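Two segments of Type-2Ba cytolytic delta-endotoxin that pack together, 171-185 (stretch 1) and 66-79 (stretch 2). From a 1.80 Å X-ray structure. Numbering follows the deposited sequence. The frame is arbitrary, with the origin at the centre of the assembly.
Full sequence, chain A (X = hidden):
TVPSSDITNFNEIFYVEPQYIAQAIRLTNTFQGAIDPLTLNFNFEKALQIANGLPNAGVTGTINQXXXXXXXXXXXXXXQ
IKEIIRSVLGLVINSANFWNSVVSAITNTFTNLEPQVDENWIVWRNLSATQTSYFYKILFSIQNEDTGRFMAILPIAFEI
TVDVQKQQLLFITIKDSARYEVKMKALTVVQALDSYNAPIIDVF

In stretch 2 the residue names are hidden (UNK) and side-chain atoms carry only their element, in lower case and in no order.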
ATOM      1  N   PHE A 171       1.258 -13.609 -15.008  1.00 18.96           N
ATOM      2  CA  PHE A 171       0.608 -13.051 -16.198  1.00 19.67           C
ATOM      3  C   PHE A 171      -0.888 -12.748 -16.044  1.00 19.55           C
ATOM      4  O   PHE A 171      -1.584 -12.449 -17.038  1.00 19.56           O
ATOM      5  CB  PHE A 171       0.872 -13.967 -17.391  1.00 20.19           C
ATOM      6  CG  PHE A 171       2.304 -13.969 -17.812  1.00 22.45           C
ATOM      7  CD1 PHE A 171       2.772 -13.033 -18.723  1.00 23.89           C
ATOM      8  CD2 PHE A 171       3.212 -14.854 -17.228  1.00 25.18           C
ATOM      9  CE1 PHE A 171       4.135 -12.997 -19.086  1.00 22.70           C
ATOM     10  CE2 PHE A 171       4.579 -14.831 -17.588  1.00 25.33           C
ATOM     11  CZ  PHE A 171       5.027 -13.899 -18.520  1.00 23.06           C
ATOM     12  N   ILE A 172      -1.384 -12.821 -14.813  1.00 19.12           N
ATOM     13  CA  ILE A 172      -2.797 -12.547 -14.562  1.00 18.78           C
ATOM     14  C   ILE A 172      -3.126 -11.074 -14.897  1.00 18.64           C
ATOM     15  O   ILE A 172      -2.281 -10.187 -14.742  1.00 17.75           O
ATOM     16  CB  ILE A 172      -3.219 -12.905 -13.108  1.00 18.36           C
ATOM     17  CG1 ILE A 172      -4.745 -13.153 -13.045  1.00 18.51           C
ATOM     18  CG2 ILE A 172      -2.782 -11.845 -12.114  1.00 19.11           C
ATOM     19  CD1 ILE A 172      -5.225 -13.826 -11.695  1.00 18.66           C
ATOM     20  N   THR A 173      -4.330 -10.852 -15.414  1.00 19.30           N
ATOM     21  CA  THR A 173      -4.749  -9.508 -15.871  1.00 18.87           C
ATOM     22  C   THR A 173      -5.933  -8.994 -15.068  1.00 18.01           C
ATOM     23  O   THR A 173      -6.553  -9.729 -14.284  1.00 18.02           O
ATOM     24  CB  THR A 173      -5.134  -9.471 -17.398  1.00 18.91           C
ATOM     25  OG1 THR A 173      -6.419 -10.073 -17.599  1.00 20.10           O
ATOM     26  CG2 THR A 173      -4.054 -10.188 -18.276  1.00 21.59           C
ATOM     27  N   ILE A 174      -6.276  -7.721 -15.285  1.00 17.19           N
ATOM     28  CA  ILE A 174      -7.382  -7.124 -14.545  1.00 16.69           C
ATOM     29  C   ILE A 174      -8.737  -7.761 -14.930  1.00 16.40           C
ATOM     30  O   ILE A 174      -9.691  -7.667 -14.191  1.00 15.58           O
ATOM     31  CB  ILE A 174      -7.421  -5.581 -14.696  1.00 17.20           C
ATOM     32  CG1 ILE A 174      -7.565  -5.181 -16.169  1.00 16.73           C
ATOM     33  CG2 ILE A 174      -6.175  -4.943 -14.112  1.00 16.16           C
ATOM     34  CD1 ILE A 174      -8.025  -3.719 -16.344  1.00 17.75           C
ATOM     35  N   LYS A 175      -8.796  -8.423 -16.085  1.00 17.49           N
ATOM     36  CA  LYS A 175     -10.021  -9.095 -16.536  1.00 17.75           C
ATOM     37  C   LYS A 175     -10.177 -10.549 -16.073  1.00 18.54           C
ATOM     38  O   LYS A 175     -11.248 -11.152 -16.263  1.00 17.69           O
ATOM     39  CB  LYS A 175     -10.157  -8.997 -18.067  1.00 19.45           C
ATOM     40  CG  LYS A 175     -10.096  -7.610 -18.628  1.00 21.70           C
ATOM     41  CD  LYS A 175     -11.295  -6.742 -18.213  1.00 24.76           C
ATOM     42  CE  LYS A 175     -11.147  -5.322 -18.781  1.00 29.65           C
ATOM     43  NZ  LYS A 175     -11.103  -5.272 -20.287  1.00 29.83           N
ATOM     44  N   ASP A 176      -9.143 -11.096 -15.439  1.00 17.71           N
ATOM     45  CA  ASP A 176      -9.178 -12.459 -14.937  1.00 19.06           C
ATOM     46  C   ASP A 176      -9.846 -12.491 -13.571  1.00 18.68           C
ATOM     47  O   ASP A 176      -9.906 -11.465 -12.885  1.00 17.89           O
ATOM     48  CB  ASP A 176      -7.769 -13.039 -14.828  1.00 18.81           C
ATOM     49  CG  ASP A 176      -7.119 -13.281 -16.176  1.00 22.47           C
ATOM     50  OD1 ASP A 176      -7.770 -13.861 -17.078  1.00 24.85           O
ATOM     51  OD2 ASP A 176      -5.940 -12.907 -16.325  1.00 21.44           O
ATOM     52  N   SER A 177     -10.343 -13.663 -13.195  1.00 18.33           N
ATOM     53  CA  SER A 177     -10.933 -13.892 -11.885  1.00 18.24           C
ATOM     54  C   SER A 177     -10.183 -15.030 -11.197  1.00 19.00           C
ATOM     55  O   SER A 177      -9.663 -15.945 -11.855  1.00 19.52           O
ATOM     56  CB  SER A 177     -12.418 -14.259 -11.991  1.00 18.83           C
ATOM     57  OG  SER A 177     -13.207 -13.203 -12.539  1.00 20.13           O
ATOM     58  N   ALA A 178     -10.142 -14.967  -9.878  1.00 19.22           N
ATOM     59  CA  ALA A 178      -9.564 -16.027  -9.089  1.00 18.61           C
ATOM     60  C   ALA A 178     -10.080 -15.880  -7.680  1.00 19.25           C
ATOM     61  O   ALA A 178     -10.759 -14.893  -7.342  1.00 17.47           O
ATOM     62  CB  ALA A 178      -8.021 -15.963  -9.114  1.00 18.57           C
ATOM     63  N   ARG A 179      -9.749 -16.860  -6.845  1.00 19.67           N
ATOM     64  CA  ARG A 179     -10.205 -16.836  -5.479  1.00 20.50           C
ATOM     65  C   ARG A 179      -9.095 -16.172  -4.675  1.00 20.03           C
ATOM     66  O   ARG A 179      -7.972 -16.711  -4.565  1.00 20.34           O
ATOM     67  CB  ARG A 179     -10.519 -18.241  -4.952  1.00 21.41           C
ATOM     68  CG  ARG A 179     -11.087 -18.208  -3.546  1.00 24.44           C
ATOM     69  CD  ARG A 179     -11.598 -19.575  -3.094  1.00 29.28           C
ATOM     70  NE  ARG A 179     -11.847 -19.521  -1.663  1.00 35.68           N
ATOM     71  CZ  ARG A 179     -12.973 -19.092  -1.111  1.00 38.26           C
ATOM     72  NH1 ARG A 179     -13.996 -18.698  -1.872  1.00 41.69           N
ATOM     73  NH2 ARG A 179     -13.075 -19.069   0.213  1.00 40.85           N
ATOM     74  N   TYR A 180      -9.416 -14.970  -4.200  1.00 19.16           N
ATOM     75  CA  TYR A 180      -8.491 -14.122  -3.440  1.00 18.49           C
ATOM     76  C   TYR A 180      -8.840 -14.038  -1.989  1.00 18.57           C
ATOM     77  O   TYR A 180     -10.020 -13.848  -1.613  1.00 18.13           O
ATOM     78  CB  TYR A 180      -8.440 -12.681  -3.984  1.00 18.00           C
ATOM     79  CG  TYR A 180      -7.543 -12.517  -5.184  1.00 17.56           C
ATOM     80  CD1 TYR A 180      -8.055 -12.609  -6.497  1.00 16.03           C
ATOM     81  CD2 TYR A 180      -6.185 -12.277  -5.024  1.00 17.34           C
ATOM     82  CE1 TYR A 180      -7.201 -12.471  -7.606  1.00 15.37           C
ATOM     83  CE2 TYR A 180      -5.342 -12.119  -6.107  1.00 16.35           C
ATOM     84  CZ  TYR A 180      -5.858 -12.220  -7.398  1.00 15.90           C
ATOM     85  OH  TYR A 180      -4.997 -12.049  -8.446  1.00 15.09           O
ATOM     86  N   GLU A 181      -7.785 -14.123  -1.185  1.00 18.65           N
ATOM     87  CA  GLU A 181      -7.845 -13.768   0.209  1.00 19.82           C
ATOM     88  C   GLU A 181      -6.835 -12.633   0.437  1.00 19.09           C
ATOM     89  O   GLU A 181      -5.636 -12.828   0.287  1.00 19.88           O
ATOM     90  CB  GLU A 181      -7.497 -14.973   1.058  1.00 20.97           C
ATOM     91  CG  GLU A 181      -7.811 -14.728   2.505  1.00 24.29           C
ATOM     92  CD  GLU A 181      -7.398 -15.876   3.396  1.00 31.95           C
ATOM     93  OE1 GLU A 181      -7.291 -17.041   2.896  1.00 32.29           O
ATOM     94  OE2 GLU A 181      -7.167 -15.585   4.591  1.00 33.44           O
ATOM     95  N   VAL A 182      -7.323 -11.448   0.771  1.00 18.92           N
ATOM     96  CA  VAL A 182      -6.466 -10.276   0.905  1.00 18.73           C
ATOM     97  C   VAL A 182      -6.657  -9.628   2.278  1.00 18.61           C
ATOM     98  O   VAL A 182      -7.792  -9.236   2.630  1.00 18.59           O
ATOM     99  CB  VAL A 182      -6.802  -9.227  -0.210  1.00 19.39           C
ATOM    100  CG1 VAL A 182      -5.959  -7.935  -0.001  1.00 19.84           C
ATOM    101  CG2 VAL A 182      -6.566  -9.834  -1.577  1.00 18.24           C
ATOM    102  N   LYS A 183      -5.572  -9.564   3.054  1.00 19.71           N
ATOM    103  CA  LYS A 183      -5.550  -8.876   4.353  1.00 21.05           C
ATOM    104  C   LYS A 183      -4.818  -7.555   4.133  1.00 20.11           C
ATOM    105  O   LYS A 183      -3.803  -7.508   3.463  1.00 20.46           O
ATOM    106  CB  LYS A 183      -4.823  -9.677   5.450  1.00 20.86           C
ATOM    107  CG  LYS A 183      -5.105  -9.060   6.816  1.00 25.06           C
ATOM    108  CD  LYS A 183      -4.467  -9.753   8.029  1.00 24.36           C
ATOM    109  CE  LYS A 183      -4.980  -9.037   9.293  1.00 29.93           C
ATOM    110  NZ  LYS A 183      -4.882  -9.834  10.547  1.00 30.61           N
ATOM    111  N   MET A 184      -5.386  -6.484   4.665  1.00 19.68           N
ATOM    112  CA  MET A 184      -4.836  -5.160   4.491  1.00 20.51           C
ATOM    113  C   MET A 184      -4.495  -4.563   5.838  1.00 19.27           C
ATOM    114  O   MET A 184      -5.310  -4.594   6.754  1.00 18.77           O
ATOM    115  CB  MET A 184      -5.898  -4.291   3.835  1.00 21.02           C
ATOM    116  CG  MET A 184      -5.424  -2.939   3.395  1.00 23.57           C
ATOM    117  SD  MET A 184      -6.741  -2.261   2.384  1.00 23.71           S
ATOM    118  CE  MET A 184      -6.088  -0.627   2.054  1.00 24.30           C
ATOM    119  N   LYS A 185      -3.311  -3.970   5.928  1.00 18.60           N
ATOM    120  CA  LYS A 185      -2.891  -3.204   7.090  1.00 18.78           C
ATOM    121  C   LYS A 185      -2.424  -1.855   6.567  1.00 18.81           C
ATOM    122  O   LYS A 185      -1.524  -1.777   5.727  1.00 19.09           O
ATOM    123  CB  LYS A 185      -1.733  -3.895   7.806  1.00 18.91           C
ATOM    124  CG  LYS A 185      -2.094  -5.225   8.452  1.00 21.14           C
ATOM    125  CD  LYS A 185      -0.839  -5.990   8.853  1.00 24.39           C
ATOM    126  CE  LYS A 185      -1.189  -7.161   9.756  1.00 28.98           C
ATOM    127  NZ  LYS A 185       0.057  -7.927  10.031  1.00 33.08           N
ATOM    128  N   UNK A  66      -9.013  -8.457   7.026  1.00 19.01           N
ATOM    129  CA  UNK A  66      -9.258  -9.001   5.693  1.00 18.65           C
ATOM    130  C   UNK A  66     -10.277  -8.132   4.957  1.00 18.53           C
ATOM    131  O   UNK A  66     -11.254  -7.647   5.544  1.00 17.84           O
ATOM    132  c   UNK A  66      -9.722 -10.451   5.826  1.00 19.10           C
ATOM    133  o   UNK A  66      -8.644 -11.234   6.347  1.00 21.49           O
ATOM    134  N   UNK A  67     -10.040  -7.929   3.664  1.00 18.29           N
ATOM    135  CA  UNK A  67     -10.870  -7.031   2.889  1.00 18.20           C
ATOM    136  C   UNK A  67     -11.470  -7.711   1.672  1.00 18.87           C
ATOM    137  O   UNK A  67     -12.462  -7.234   1.120  1.00 18.78           O
ATOM    138  c   UNK A  67      -9.813  -4.833   3.695  1.00 17.69           C
ATOM    139  c   UNK A  67     -10.116  -5.708   2.474  1.00 17.84           C
ATOM    140  c   UNK A  67      -8.854  -6.000   1.634  1.00 17.90           C
ATOM    141  N   UNK A  68     -10.871  -8.829   1.265  1.00 19.02           N
ATOM    142  CA  UNK A  68     -11.439  -9.676   0.208  1.00 19.79           C
ATOM    143  C   UNK A  68     -11.267 -11.126   0.624  1.00 20.85           C
ATOM    144  O   UNK A  68     -10.185 -11.508   1.095  1.00 20.39           O
ATOM    145  c   UNK A  68     -11.788  -7.493  -2.244  1.00 19.66           C
ATOM    146  c   UNK A  68     -10.518  -8.090  -1.618  1.00 20.29           C
ATOM    147  c   UNK A  68     -11.233 -10.513  -2.206  1.00 18.67           C
ATOM    148  c   UNK A  68     -10.654  -9.556  -1.134  1.00 19.94           C
ATOM    149  N   UNK A  69     -12.310 -11.927   0.412  1.00 21.55           N
ATOM    150  CA  UNK A  69     -12.210 -13.377   0.590  1.00 22.42           C
ATOM    151  C   UNK A  69     -13.257 -14.078  -0.237  1.00 21.89           C
ATOM    152  O   UNK A  69     -14.290 -14.544   0.292  1.00 21.15           O
ATOM    153  c   UNK A  69     -11.788 -15.141   2.343  1.00 28.61           C
ATOM    154  c   UNK A  69     -12.345 -13.782   2.055  1.00 23.76           C
ATOM    155  c   UNK A  69     -11.594 -16.213   1.537  1.00 32.33           C
ATOM    156  n   UNK A  69     -11.302 -15.501   3.583  1.00 32.08           N
ATOM    157  c   UNK A  69     -10.865 -16.747   3.537  1.00 33.38           C
ATOM    158  n   UNK A  69     -11.025 -17.201   2.306  1.00 35.31           N
ATOM    159  N   UNK A  70     -13.000 -14.132  -1.545  1.00 19.94           N
ATOM    160  CA  UNK A  70     -13.958 -14.697  -2.484  1.00 20.64           C
ATOM    161  C   UNK A  70     -13.356 -14.845  -3.860  1.00 20.11           C
ATOM    162  O   UNK A  70     -12.253 -14.361  -4.128  1.00 18.31           O
ATOM    163  c   UNK A  70     -14.754 -12.341  -3.120  1.00 21.18           C
ATOM    164  n   UNK A  70     -16.546 -11.526  -4.558  1.00 23.29           N
ATOM    165  o   UNK A  70     -16.359 -10.671  -2.466  1.00 23.54           O
ATOM    166  c   UNK A  70     -15.962 -11.446  -3.354  1.00 22.68           C
ATOM    167  c   UNK A  70     -15.163 -13.751  -2.625  1.00 21.27           C
ATOM    168  N   UNK A  71     -14.120 -15.498  -4.739  1.00 19.40           N
ATOM    169  CA  UNK A  71     -13.878 -15.436  -6.173  1.00 19.17           C
ATOM    170  C   UNK A  71     -14.301 -14.039  -6.625  1.00 18.60           C
ATOM    171  O   UNK A  71     -15.385 -13.529  -6.266  1.00 17.72           O
ATOM    172  c   UNK A  71     -14.623 -16.577  -6.929  1.00 19.42           C
ATOM    173  o   UNK A  71     -14.027 -17.839  -6.578  1.00 21.64           O
ATOM    174  c   UNK A  71     -14.528 -16.372  -8.452  1.00 20.01           C
ATOM    175  N   UNK A  72     -13.398 -13.395  -7.357  1.00 17.90           N
ATOM    176  CA  UNK A  72     -13.606 -12.006  -7.773  1.00 17.94           C
ATOM    177  C   UNK A  72     -12.799 -11.724  -9.022  1.00 16.88           C
ATOM    178  O   UNK A  72     -11.699 -12.284  -9.214  1.00 16.71           O
ATOM    179  c   UNK A  72     -13.716  -9.601  -6.861  1.00 17.71           C
ATOM    180  c   UNK A  72     -13.160 -11.019  -6.636  1.00 17.26           C
ATOM    181  c   UNK A  72     -11.625 -11.071  -6.404  1.00 18.62           C
ATOM    182  c   UNK A  72     -13.714  -8.807  -5.563  1.00 17.16           C
ATOM    183  N   UNK A  73     -13.328 -10.832  -9.867  1.00 16.94           N
ATOM    184  CA  UNK A  73     -12.536 -10.350 -10.970  1.00 15.72           C
ATOM    185  C   UNK A  73     -11.547  -9.343 -10.425  1.00 15.74           C
ATOM    186  O   UNK A  73     -11.892  -8.519  -9.554  1.00 14.76           O
ATOM    187  c   UNK A  73     -13.399  -9.701 -12.066  1.00 16.73           C
ATOM    188  c   UNK A  73     -13.476  -8.786 -14.423  1.00 17.00           C
ATOM    189  c   UNK A  73     -12.601  -9.368 -13.312  1.00 16.49           C
ATOM    190  o   UNK A  73     -14.488  -9.423 -14.773  1.00 20.81           O
ATOM    191  o   UNK A  73     -13.139  -7.697 -14.937  1.00 17.78           O
ATOM    192  N   UNK A  74     -10.331  -9.410 -10.955  1.00 15.82           N
ATOM    193  CA  UNK A  74      -9.235  -8.572 -10.463  1.00 15.72           C
ATOM    194  C   UNK A  74      -9.645  -7.082 -10.541  1.00 15.28           C
ATOM    195  O   UNK A  74      -9.450  -6.345  -9.587  1.00 14.80           O
ATOM    196  c   UNK A  74      -7.351 -10.261 -10.703  1.00 13.64           C
ATOM    197  c   UNK A  74      -6.802  -7.802 -10.859  1.00 17.64           C
ATOM    198  c   UNK A  74      -7.882  -8.895 -11.159  1.00 16.27           C
ATOM    199  N   UNK A  75     -10.193  -6.632 -11.679  1.00 14.84           N
ATOM    200  CA  UNK A  75     -10.668  -5.229 -11.770  1.00 14.62           C
ATOM    201  C   UNK A  75     -11.637  -4.801 -10.663  1.00 14.57           C
ATOM    202  O   UNK A  75     -11.536  -3.702 -10.130  1.00 13.80           O
ATOM    203  c   UNK A  75     -11.354  -5.009 -13.128  1.00 14.04           C
ATOM    204  o   UNK A  75     -12.517  -5.830 -13.216  1.00 16.79           O
ATOM    205  N   UNK A  76     -12.586  -5.674 -10.327  1.00 14.25           N
ATOM    206  CA  UNK A  76     -13.599  -5.395  -9.288  1.00 14.75           C
ATOM    207  C   UNK A  76     -12.915  -5.293  -7.918  1.00 14.60           C
ATOM    208  O   UNK A  76     -13.236  -4.422  -7.099  1.00 13.72           O
ATOM    209  c   UNK A  76     -15.719  -6.291  -8.210  1.00 16.48           C
ATOM    210  c   UNK A  76     -15.414  -6.370 -10.727  1.00 14.54           C
ATOM    211  c   UNK A  76     -14.714  -6.460  -9.340  1.00 14.59           C
ATOM    212  N   UNK A  77     -11.943  -6.173  -7.693  1.00 15.05           N
ATOM    213  CA  UNK A  77     -11.140  -6.125  -6.470  1.00 15.39           C
ATOM    214  C   UNK A  77     -10.383  -4.803  -6.331  1.00 15.27           C
ATOM    215  O   UNK A  77     -10.374  -4.189  -5.257  1.00 15.03           O
ATOM    216  s   UNK A  77      -8.446  -8.815  -4.891  1.00 17.99           S
ATOM    217  c   UNK A  77     -10.147  -7.285  -6.421  1.00 15.99           C
ATOM    218  c   UNK A  77      -7.570  -9.074  -6.438  1.00 20.64           C
ATOM    219  c   UNK A  77      -9.299  -7.258  -5.164  1.00 17.44           C
ATOM    220  N   UNK A  78      -9.763  -4.376  -7.428  1.00 15.18           N
ATOM    221  CA  UNK A  78      -9.010  -3.109  -7.478  1.00 15.33           C
ATOM    222  C   UNK A  78      -9.926  -1.930  -7.144  1.00 14.73           C
ATOM    223  O   UNK A  78      -9.526  -1.040  -6.378  1.00 13.96           O
ATOM    224  c   UNK A  78      -7.829  -1.478  -9.072  1.00 13.13           C
ATOM    225  c   UNK A  78      -8.315  -2.938  -8.867  1.00 14.92           C
ATOM    226  c   UNK A  78      -6.615  -4.091 -10.448  1.00 16.20           C
ATOM    227  c   UNK A  78      -7.139  -3.930  -8.994  1.00 15.87           C
ATOM    228  N   UNK A  79     -11.122  -1.912  -7.741  1.00 15.42           N
ATOM    229  CA  UNK A  79     -12.129  -0.859  -7.463  1.00 15.37           C
ATOM    230  C   UNK A  79     -12.533  -0.825  -5.982  1.00 16.13           C
ATOM    231  O   UNK A  79     -12.637   0.261  -5.386  1.00 14.38           O
ATOM    232  c   UNK A  79     -13.372  -1.043  -8.322  1.00 16.60           C
ATOM    233  o   UNK A  79     -13.032  -0.954  -9.697  1.00 13.93           O
TER

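Position 66 has one carbon and one oxygen. Its CA lies 3.9 Å from the CA of Lys 183. This is Ser 66.

Position 67 has three carbons, forked at the first. They lie against Val 182 and Met 184. All carbon means Val 67. Its CG2 is 3.8 Å from Val 182 CG1.

Position 68 has four carbons, forked at the first, with one arm two carbons long. They lie against Val 182 and Tyr 180. That is Ile 68. Its CB is 4.0 Å from Val 182 CB, and its CG2 is 4.0 Å from Tyr 180 CB.

Position 69 has one carbon, then a five-membered ring of three carbons and two nitrogens. Glu 181 CG sits over the ring face, 3.8 Å from the centroid. The ring is an imidazole, so this is His 69. His 69 NE2 is 3.5 Å from Arg 179 NH2.

Position 70 has three carbons, the third carrying one oxygen and one nitrogen. The side chain makes no close contact with stretch 1. This amide is Gln 70. Its NE2 donates to the backbone O of position 71, 2.9 Å away.

Position 71 has one carbon carrying an oxygen and a carbon. The oxygen is 3.9 Å from Arg 179 CB. It is Thr 71.

Position 72 has four carbons, forked at the first, with one longer arm. The short arm touches Tyr 180 CD1 at 3.9 Å. It is Ile 72.

Position 73 has three carbons, the third carrying two oxygens. The second carbon is 3.5 Å from Ile 174 O. It is Glu 73, the helix N-cap residue.

Position 74 has three carbons in a fork, near Ile 172, Ile 174 and Tyr 180. It is Val 74.

Position 75 has one carbon and one oxygen. The carbon is 4.3 Å from Ile 174 CB. It is Ser 75. Its OG donates to Glu 73 OE2 at 2.6 Å.

Position 76 has three forked carbons and no contact with stretch 1. It is Val 76.

Position 77 has two carbons, a sulfur and a carbon, unbranched. The last carbon lies 3.4 Å from the Tyr 180 ring centroid, over the face. It is Met 77.

Position 78 has four carbons, forked at the first. The long arm ends 3.8 Å from Ile 174 CG2. It is Ile 78.

Position 79 has one carbon and one oxygen, out of reach: Ser 79.

The contact is an antiparallel strand pairing. Val 182 N donates to Ile 68 O at 2.9 Å, and Tyr 180 N to Gln 70 O at 2.9 Å. A bulge follows Val 182, whose O accepts from Val 67 N at 2.8 Å. Tyr 180 and Val 182 pack on the apolar face; Arg 179 and Glu 181 lie on the other.

Stretch 2 66-79: SVIHQTIEVSVMIS
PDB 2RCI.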